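TRNA (guanine-N(1)-)-methyltransferase (Aquifex aeolicus, PDB 1OY5) probably methylates N1 of guanosine-37 in various tRNAs, taking the methyl group from S-adenosyl-L-methionine. Local coordinates at residues Tyr74-Val77 and Val78-Gly82; Val120-Arg123 and Val124-Ile127. All blocks are in the same frame, centred on the assembly; numbering follows the deposited sequence.

Interaction 1. Residues Tyr74-Val77 and Val78-Gly82; sequences YDYV and VENYG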
ATOM      1  N   TYR A  74      23.281  -4.733  -1.865  1.00 22.22           N
ATOM      2  CA  TYR A  74      23.292  -5.558  -0.671  1.00 22.13           C
ATOM      3  C   TYR A  74      24.689  -5.506  -0.041  1.00 22.73           C
ATOM      4  O   TYR A  74      24.826  -5.164   1.141  1.00 22.50           O
ATOM      5  CB  TYR A  74      22.875  -6.992  -1.038  1.00 22.57           C
ATOM      6  CG  TYR A  74      22.972  -8.022   0.079  1.00 20.40           C
ATOM      7  CD1 TYR A  74      24.029  -8.917   0.121  1.00 21.53           C
ATOM      8  CD2 TYR A  74      22.013  -8.108   1.058  1.00 21.55           C
ATOM      9  CE1 TYR A  74      24.146  -9.864   1.113  1.00 21.85           C
ATOM     10  CE2 TYR A  74      22.108  -9.061   2.070  1.00 22.90           C
ATOM     11  CZ  TYR A  74      23.196  -9.932   2.080  1.00 23.87           C
ATOM     12  OH  TYR A  74      23.370 -10.857   3.059  1.00 25.82           O
ATOM     13  N   ASP A  75      25.712  -5.816  -0.846  1.00 22.96           N
ATOM     14  CA  ASP A  75      27.093  -5.788  -0.407  1.00 23.73           C
ATOM     15  C   ASP A  75      27.428  -4.470   0.254  1.00 23.89           C
ATOM     16  O   ASP A  75      27.976  -4.450   1.347  1.00 25.37           O
ATOM     17  CB  ASP A  75      28.065  -6.027  -1.570  1.00 23.87           C
ATOM     18  CG  ASP A  75      28.051  -7.465  -2.059  1.00 26.53           C
ATOM     19  OD1 ASP A  75      28.701  -7.769  -3.087  1.00 30.69           O
ATOM     20  OD2 ASP A  75      27.406  -8.369  -1.489  1.00 29.90           O
ATOM     21  N   TYR A  76      27.100  -3.373  -0.400  1.00 23.81           N
ATOM     22  CA  TYR A  76      27.353  -2.039   0.135  1.00 24.12           C
ATOM     23  C   TYR A  76      26.719  -1.889   1.518  1.00 23.63           C
ATOM     24  O   TYR A  76      27.385  -1.479   2.450  1.00 23.45           O
ATOM     25  CB  TYR A  76      26.833  -0.978  -0.854  1.00 24.49           C
ATOM     26  CG  TYR A  76      26.659   0.425  -0.321  1.00 26.26           C
ATOM     27  CD1 TYR A  76      25.467   0.820   0.256  1.00 28.73           C
ATOM     28  CD2 TYR A  76      27.652   1.369  -0.465  1.00 28.02           C
ATOM     29  CE1 TYR A  76      25.283   2.108   0.700  1.00 29.97           C
ATOM     30  CE2 TYR A  76      27.492   2.644  -0.023  1.00 29.28           C
ATOM     31  CZ  TYR A  76      26.290   3.021   0.569  1.00 32.52           C
ATOM     32  OH  TYR A  76      26.077   4.324   1.054  1.00 36.10           O
ATOM     33  N   VAL A  77      25.466  -2.288   1.664  1.00 23.65           N
ATOM     34  CA  VAL A  77      24.762  -2.181   2.947  1.00 24.12           C
ATOM     35  C   VAL A  77      25.490  -2.978   4.029  1.00 24.81           C
ATOM     36  O   VAL A  77      25.738  -2.470   5.147  1.00 24.24           O
ATOM     37  CB  VAL A  77      23.297  -2.673   2.841  1.00 24.19           C
ATOM     38  CG1 VAL A  77      22.589  -2.542   4.152  1.00 23.73           C
ATOM     39  CG2 VAL A  77      22.528  -1.885   1.760  1.00 24.33           C
ATOM     40  N   VAL A  78      25.881  -4.205   3.669  1.00 24.93           N
ATOM     41  CA  VAL A  78      26.572  -5.092   4.592  1.00 25.39           C
ATOM     42  C   VAL A  78      27.885  -4.496   5.100  1.00 25.86           C
ATOM     43  O   VAL A  78      28.141  -4.523   6.293  1.00 24.44           O
ATOM     44  CB  VAL A  78      26.861  -6.451   3.920  1.00 26.17           C
ATOM     45  CG1 VAL A  78      27.845  -7.290   4.752  1.00 25.04           C
ATOM     46  CG2 VAL A  78      25.555  -7.222   3.657  1.00 26.99           C
ATOM     47  N   GLU A  79      28.691  -3.942   4.180  1.00 26.95           N
ATOM     48  CA  GLU A  79      29.986  -3.335   4.500  1.00 27.61           C
ATOM     49  C   GLU A  79      29.837  -2.066   5.320  1.00 27.40           C
ATOM     50  O   GLU A  79      30.511  -1.914   6.316  1.00 27.89           O
ATOM     51  CB  GLU A  79      30.764  -2.991   3.229  1.00 28.22           C
ATOM     52  CG  GLU A  79      30.739  -4.072   2.166  1.00 31.87           C
ATOM     53  CD  GLU A  79      31.707  -3.829   0.988  1.00 38.21           C
ATOM     54  OE1 GLU A  79      32.939  -3.528   1.228  1.00 40.13           O
ATOM     55  OE2 GLU A  79      31.236  -3.984  -0.184  1.00 38.09           O
ATOM     56  N   ASN A  80      28.917  -1.189   4.929  1.00 27.43           N
ATOM     57  CA  ASN A  80      28.763   0.127   5.561  1.00 27.72           C
ATOM     58  C   ASN A  80      27.840   0.235   6.749  1.00 27.12           C
ATOM     59  O   ASN A  80      27.912   1.210   7.480  1.00 27.93           O
ATOM     60  CB  ASN A  80      28.299   1.146   4.517  1.00 27.69           C
ATOM     61  CG  ASN A  80      29.369   1.442   3.541  1.00 28.37           C
ATOM     62  OD1 ASN A  80      30.324   2.131   3.873  1.00 28.13           O
ATOM     63  ND2 ASN A  80      29.253   0.890   2.335  1.00 27.66           N
ATOM     64  N   TYR A  81      26.954  -0.725   6.940  1.00 26.47           N
ATOM     65  CA  TYR A  81      25.997  -0.604   8.038  1.00 25.76           C
ATOM     66  C   TYR A  81      25.767  -1.859   8.834  1.00 23.83           C
ATOM     67  O   TYR A  81      25.248  -1.793   9.906  1.00 22.86           O
ATOM     68  CB  TYR A  81      24.630  -0.179   7.498  1.00 25.89           C
ATOM     69  CG  TYR A  81      24.628   1.140   6.808  1.00 28.56           C
ATOM     70  CD1 TYR A  81      24.404   2.310   7.514  1.00 30.87           C
ATOM     71  CD2 TYR A  81      24.810   1.223   5.433  1.00 30.34           C
ATOM     72  CE1 TYR A  81      24.388   3.538   6.866  1.00 31.08           C
ATOM     73  CE2 TYR A  81      24.811   2.427   4.786  1.00 30.32           C
ATOM     74  CZ  TYR A  81      24.608   3.586   5.505  1.00 31.75           C
ATOM     75  OH  TYR A  81      24.612   4.795   4.843  1.00 34.37           O
ATOM     76  N   GLY A  82      26.135  -3.007   8.310  1.00 23.28           N
ATOM     77  CA  GLY A  82      25.747  -4.242   8.955  1.00 22.87           C
ATOM     78  C   GLY A  82      24.760  -4.991   8.072  1.00 22.46           C
ATOM     79  O   GLY A  82      23.960  -4.429   7.311  1.00 21.72           O
TER
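N80 folds back over Y76 near the C-terminal end of helix 67-81. The backbone shows the alpha-helical pattern: the N atoms of V78, E79, N80 and Y81 each donate to the carbonyl O four residues earlier. The N80 side chain adds to this. Its CB sits 3.5 Å from Y76 O, and its CG stays close to the same oxygen. With CG placed beside its own backbone N (chi1 -70°), the amide swings back toward the preceding turn. There N80 ND2 donates to Y76 O at 3.0 Å. This bond is bent (147°), and the donor stands above the carbonyl plane. Y76 O is therefore held twice, by N and by ND2 of N80. ND2 also lies 3.2 Å above one face of the Y76 ring, toward its rim near CD2. Ring and amide planes are turned 48° apart, so the two groups do not stack flat. Two residues earlier along the helix, V78 CG2 lies over a face of the Y74 ring, a CH-pi contact 4.0 Å from the ring centroid. The carboxylate of D75 has its partner across the dimer, in a salt bridge with R189 of the second subunit. Y74 and V77 also pack on M111 of strand 109-114, and Y81 meets the rings of F9 and Y39. The helix thus lies against the parallel sheet on this side. G82 is the first residue to leave helical angles and has a positive phi; a CB here would run into the carbonyl O of Y81. Y76 CE1 and Y81 CE2 make an apolar contact at 4.1 Å. V77 O, which accepts from Y81 N, also lies in the plane of the Y81 ring at its edge, 3.8 Å from Y81 CD2.

Interaction 2. Residues Val120-Arg123 and Val124-Ile127; sequences VDER and VKKI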
ATOM      1  N   VAL A 120      12.059 -10.172 -10.186  1.00 27.65           N
ATOM      2  CA  VAL A 120      13.463 -10.105  -9.878  1.00 27.05           C
ATOM      3  C   VAL A 120      14.114 -11.410 -10.228  1.00 27.20           C
ATOM      4  O   VAL A 120      13.553 -12.460 -10.038  1.00 27.44           O
ATOM      5  CB  VAL A 120      13.652  -9.781  -8.402  1.00 26.61           C
ATOM      6  CG1 VAL A 120      15.117  -9.805  -8.005  1.00 26.17           C
ATOM      7  CG2 VAL A 120      13.064  -8.462  -8.127  1.00 26.01           C
ATOM      8  N   ASP A 121      15.305 -11.353 -10.780  1.00 27.80           N
ATOM      9  CA  ASP A 121      15.977 -12.578 -11.132  1.00 28.50           C
ATOM     10  C   ASP A 121      15.949 -13.427  -9.876  1.00 28.98           C
ATOM     11  O   ASP A 121      16.245 -12.928  -8.785  1.00 29.85           O
ATOM     12  CB  ASP A 121      17.394 -12.282 -11.591  1.00 28.57           C
ATOM     13  CG  ASP A 121      18.209 -13.536 -11.846  1.00 29.03           C
ATOM     14  OD1 ASP A 121      18.342 -13.949 -13.007  1.00 29.14           O
ATOM     15  OD2 ASP A 121      18.801 -14.161 -10.947  1.00 31.39           O
ATOM     16  N   GLU A 122      15.551 -14.686 -10.007  1.00 29.08           N
ATOM     17  CA  GLU A 122      15.463 -15.571  -8.848  1.00 29.30           C
ATOM     18  C   GLU A 122      16.726 -15.648  -8.000  1.00 28.73           C
ATOM     19  O   GLU A 122      16.631 -15.823  -6.801  1.00 28.73           O
ATOM     20  CB  GLU A 122      15.101 -16.997  -9.283  1.00 29.96           C
ATOM     21  CG  GLU A 122      13.613 -17.265  -9.280  1.00 30.41           C
ATOM     22  CD  GLU A 122      13.045 -17.328  -7.887  1.00 29.12           C
ATOM     23  OE1 GLU A 122      13.393 -18.287  -7.205  1.00 23.73           O
ATOM     24  OE2 GLU A 122      12.278 -16.396  -7.488  1.00 32.35           O
ATOM     25  N   ARG A 123      17.897 -15.536  -8.611  1.00 28.26           N
ATOM     26  CA  ARG A 123      19.142 -15.701  -7.874  1.00 28.28           C
ATOM     27  C   ARG A 123      19.313 -14.687  -6.722  1.00 28.40           C
ATOM     28  O   ARG A 123      20.204 -14.798  -5.873  1.00 26.91           O
ATOM     29  CB  ARG A 123      20.320 -15.638  -8.840  1.00 28.45           C
ATOM     30  CG  ARG A 123      20.366 -16.799  -9.814  1.00 28.53           C
ATOM     31  CD  ARG A 123      21.244 -16.548 -11.034  1.00 29.19           C
ATOM     32  NE  ARG A 123      20.678 -15.528 -11.917  1.00 30.20           N
ATOM     33  CZ  ARG A 123      21.273 -15.054 -13.016  1.00 31.22           C
ATOM     34  NH1 ARG A 123      22.463 -15.499 -13.395  1.00 31.87           N
ATOM     35  NH2 ARG A 123      20.667 -14.140 -13.754  1.00 30.57           N
ATOM     36  N   VAL A 124      18.453 -13.684  -6.707  1.00 28.89           N
ATOM     37  CA  VAL A 124      18.499 -12.689  -5.664  1.00 29.33           C
ATOM     38  C   VAL A 124      17.964 -13.311  -4.399  1.00 29.68           C
ATOM     39  O   VAL A 124      18.350 -12.919  -3.282  1.00 29.43           O
ATOM     40  CB  VAL A 124      17.639 -11.497  -6.038  1.00 29.26           C
ATOM     41  CG1 VAL A 124      17.342 -10.634  -4.849  1.00 28.28           C
ATOM     42  CG2 VAL A 124      18.346 -10.696  -7.126  1.00 31.47           C
ATOM     43  N   LYS A 125      17.084 -14.294  -4.591  1.00 29.60           N
ATOM     44  CA  LYS A 125      16.421 -14.974  -3.494  1.00 30.17           C
ATOM     45  C   LYS A 125      17.375 -15.592  -2.476  1.00 29.91           C
ATOM     46  O   LYS A 125      16.984 -15.820  -1.362  1.00 30.61           O
ATOM     47  CB  LYS A 125      15.480 -16.048  -4.036  1.00 30.39           C
ATOM     48  CG  LYS A 125      14.249 -15.500  -4.760  1.00 31.30           C
ATOM     49  CD  LYS A 125      13.445 -14.561  -3.881  1.00 33.17           C
ATOM     50  CE  LYS A 125      12.007 -14.436  -4.373  1.00 34.99           C
ATOM     51  NZ  LYS A 125      11.866 -14.249  -5.825  1.00 35.32           N
ATOM     52  N   LYS A 126      18.617 -15.840  -2.838  1.00 29.74           N
ATOM     53  CA  LYS A 126      19.562 -16.426  -1.914  1.00 30.13           C
ATOM     54  C   LYS A 126      19.898 -15.521  -0.743  1.00 30.40           C
ATOM     55  O   LYS A 126      20.386 -15.988   0.271  1.00 30.84           O
ATOM     56  CB  LYS A 126      20.852 -16.819  -2.630  1.00 30.17           C
ATOM     57  CG  LYS A 126      20.639 -17.779  -3.787  1.00 31.30           C
ATOM     58  CD  LYS A 126      20.159 -19.149  -3.332  1.00 33.25           C
ATOM     59  CE  LYS A 126      18.634 -19.266  -3.300  1.00 34.76           C
ATOM     60  NZ  LYS A 126      17.985 -19.314  -4.659  1.00 36.16           N
ATOM     61  N   ILE A 127      19.680 -14.226  -0.876  1.00 30.77           N
ATOM     62  CA  ILE A 127      19.978 -13.326   0.222  1.00 31.01           C
ATOM     63  C   ILE A 127      18.715 -12.696   0.727  1.00 31.37           C
ATOM     64  O   ILE A 127      18.798 -11.731   1.475  1.00 32.31           O
ATOM     65  CB  ILE A 127      20.921 -12.192  -0.211  1.00 31.22           C
ATOM     66  CG1 ILE A 127      20.219 -11.288  -1.254  1.00 32.21           C
ATOM     67  CG2 ILE A 127      22.234 -12.772  -0.694  1.00 31.29           C
ATOM     68  CD1 ILE A 127      21.004 -10.131  -1.758  1.00 31.02           C
TER
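V124 N bonds to D121 O at 3.1 Å and K125 N to E122 O, each reaching back three residues, so the backbone winds as a short 3-10 turn. V120 stands just before it. Its CG1 meets V124 CG2 at 3.5 Å, and the two valine side chains cross at about a right angle. D121 closes an Asx turn: its OD2 accepts from R123 N at 2.9 Å, from above the carboxylate plane. The same OD2 is met on its syn side by R123 NE. Two bonds thus grip one oxygen, and the salt bridge with the guanidinium fixes how the carboxylate is turned. E122 and K125 carry the other ionic pair. The E122 chain bends at chi2 (-70°), and the K125 chain curls at chi2 and again at chi4. These bends bring K125 NZ to E122 OE2 at 2.7 Å, on the syn side but 29° out of the carboxylate plane. On its way, K125 CG passes 3.5 Å from E122 OE2. With an alanine in place of E122, the ammonium of K125 would probably be left to its weak, long pairing with E131 and be freer to swing. The second subunit completes the surroundings: R123 NH1 donates to P185 O and D121 OD1 accepts from T183 N, both of that subunit. R123 O accepts from Y71 OH of helix 67-81. V120 lies close to G115, which by similarity binds S-adenosyl-L-methionine. The turn belongs to the loop between strands 109-114 and 130-131. In SPOUT methyltransferases such as TrmD, loops of this region form part of a knotted cofactor site beside the dimer interface, consistent with its place here.

The two contacts lie about 17 Å apart between centres, on the same side of the chain's centre. They touch through packing of Y74 on I127. Interaction 1 is at the surface and belongs wholly to helix 67-81. Interaction 2 is more buried and sits in the loop between strands 109-114 and 130-131; Y71 and P67 of the same helix 67-81 reach it. The chemistry differs accordingly. Residues 74-82 rely on alpha-helical bonds, aromatic faces and one amide. Residues 120-127 rely on 3-10 bonds and two ion pairs. Both reach the second subunit: interaction 1 through D75 alone, interaction 2 through several residues.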